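Local coordinates for phosphoserine aminotransferase SerC (Cytophaga hutchinsonii ATCC 33406, PDB 3FFR) that catalyses the pyridoxal-phosphate-dependent transfer of an amino group from glutamate to 3-phosphohydroxypyruvate, giving phosphoserine, at the interface of chains A and B. Sequence-based numbering; all coordinates share one arbitrary frame. Chains: chain A/B, Phosphoserine aminotransferase SerC.

The interface of chains A and B. Residues chain A 68-69, 71-72, 75-76; chain B 68, 76, 225, 242.
B:Arg76 reaches across to A:Glu75 and forms a salt bridge with its carboxylate. The patch lies on the two-fold interface of a dimer, the usual assembly of this class-V (fold type I) aminotransferase family. The guanidinium comes end-on: NH1 and NH2 of B:Arg76 each donate to OE1 of A:Glu75 at 3.0 Å. OE1 offers its syn lone pair to NH1; NH2 meets it on the syn side, 29° out of the carboxylate plane. The extended chain of A:Glu75, with CG anti to the backbone N (chi1 -175°), carries this oxygen outward from helix 70-81. OE1 of A:Glu75 also lies over one face of the A:Arg76 guanidinium, toward its rim, and forms a salt bridge with NH1 of A:Arg76 at 3.3 Å. The two guanidinium planes are nearly parallel, and the shared carboxylate probably offsets their like charges. With an alanine here in place of A:Glu75, the B:Arg76 guanidinium would probably lose its anionic mate across the interface and be freer to turn.

Within chain A, A:Glu72 positions A:Arg76. A:Arg76 grips side-on: its NE meets OE2 of A:Glu72 at 2.8 Å on the anti lone pair, while NH2 comes from above the carboxylate plane. OE1, the other carboxylate oxygen, takes the backbone N-H of A:Ala68, so both oxygens are held.

Apolar packing centres on B:Tyr225. CG2 of A:Thr71 touches CB of B:Tyr225 at 3.5 Å and lies near CG of the ring. The phenol OH of B:Tyr225 sits 3.3 Å from CB of A:Glu72, against its aliphatic stem. CB of B:Glu242 packs beside CB of A:Thr71. The methyls of A:Ala68 and B:Ala68 meet tip to tip near the two-fold axis.

Water 1 links the chains, lying 2.9 Å from OG of A:Ser69 and 3.0 Å from OE2 of B:Glu242.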
# COMPACT_ATOMS: atom_id res chain seq x y z
N ALA A 68 -0.94 -3.84 -2.39
CA ALA A 68 -1.01 -2.37 -2.19
C ALA A 68 -1.64 -1.62 -3.34
O ALA A 68 -2.20 -0.54 -3.18
CB ALA A 68 0.42 -1.81 -1.94
N SER A 69 -1.47 -2.18 -4.54
CA SER A 69 -1.91 -1.51 -5.78
C SER A 69 -1.99 -2.51 -6.92
O SER A 69 -1.46 -3.62 -6.81
CB SER A 69 -0.88 -0.41 -6.18
OG SER A 69 0.41 -0.97 -6.42
N THR A 71 -0.62 -1.99 -9.76
CA THR A 71 0.74 -1.90 -10.34
C THR A 71 1.68 -2.90 -9.64
O THR A 71 2.46 -3.63 -10.27
CB THR A 71 1.30 -0.46 -10.29
OG1 THR A 71 0.41 0.43 -10.98
CG2 THR A 71 2.70 -0.36 -10.94
N GLU A 72 1.52 -3.01 -8.33
CA GLU A 72 2.28 -4.00 -7.58
C GLU A 72 1.96 -5.41 -8.12
O GLU A 72 2.86 -6.24 -8.32
CB GLU A 72 1.97 -3.99 -6.08
CG GLU A 72 2.81 -5.05 -5.40
CD GLU A 72 2.64 -5.26 -3.91
OE1 GLU A 72 1.84 -4.58 -3.25
OE2 GLU A 72 3.37 -6.17 -3.40
N GLU A 75 3.79 -6.47 -11.23
CA GLU A 75 5.14 -6.93 -10.87
C GLU A 75 5.15 -8.33 -10.28
O GLU A 75 5.96 -9.19 -10.67
CB GLU A 75 5.82 -5.94 -9.92
CG GLU A 75 7.27 -6.30 -9.60
CD GLU A 75 7.90 -5.35 -8.61
OE1 GLU A 75 7.67 -5.55 -7.41
OE2 GLU A 75 8.71 -4.53 -9.04
N ARG A 76 4.22 -8.57 -9.34
CA ARG A 76 4.14 -9.86 -8.64
C ARG A 76 3.74 -10.99 -9.57
O ARG A 76 4.17 -12.15 -9.38
CB ARG A 76 3.21 -9.82 -7.42
CG ARG A 76 3.52 -8.76 -6.39
CD ARG A 76 4.98 -8.66 -6.05
NE ARG A 76 5.21 -7.64 -4.99
CZ ARG A 76 6.42 -7.31 -4.54
NH1 ARG A 76 7.49 -7.86 -5.10
NH2 ARG A 76 6.53 -6.45 -3.54
N ALA B 68 4.40 1.40 0.24
CA ALA B 68 3.15 0.85 0.85
C ALA B 68 3.32 0.43 2.29
O ALA B 68 2.37 0.42 3.07
CB ALA B 68 2.66 -0.37 0.02
N ARG B 76 12.84 -3.49 -1.29
CA ARG B 76 13.33 -2.49 -2.25
C ARG B 76 14.77 -2.10 -1.96
O ARG B 76 15.54 -1.78 -2.89
CB ARG B 76 12.44 -1.25 -2.33
CG ARG B 76 10.98 -1.50 -2.65
CD ARG B 76 10.77 -2.48 -3.77
NE ARG B 76 9.33 -2.63 -4.07
CZ ARG B 76 8.85 -3.48 -4.97
NH1 ARG B 76 9.70 -4.29 -5.61
NH2 ARG B 76 7.55 -3.51 -5.23
N TYR B 225 8.14 -0.54 -10.94
CA TYR B 225 7.52 0.72 -10.49
C TYR B 225 8.22 1.35 -9.31
O TYR B 225 8.22 2.59 -9.16
CB TYR B 225 5.99 0.56 -10.24
CG TYR B 225 5.62 -0.23 -9.02
CD1 TYR B 225 5.93 -1.58 -8.92
CD2 TYR B 225 5.00 0.38 -7.96
CE1 TYR B 225 5.63 -2.30 -7.77
CE2 TYR B 225 4.68 -0.33 -6.80
CZ TYR B 225 5.01 -1.66 -6.71
OH TYR B 225 4.74 -2.36 -5.56
N GLU B 242 2.73 4.86 -9.11
CA GLU B 242 1.40 4.24 -9.08
C GLU B 242 0.40 5.10 -8.30
O GLU B 242 0.79 6.11 -7.71
CB GLU B 242 1.48 2.85 -8.44
CG GLU B 242 1.45 2.82 -6.91
CD GLU B 242 2.74 3.27 -6.17
OE1 GLU B 242 3.67 3.86 -6.76
OE2 GLU B 242 2.83 3.02 -4.96
O HOH W 1 1.71 0.37 -4.22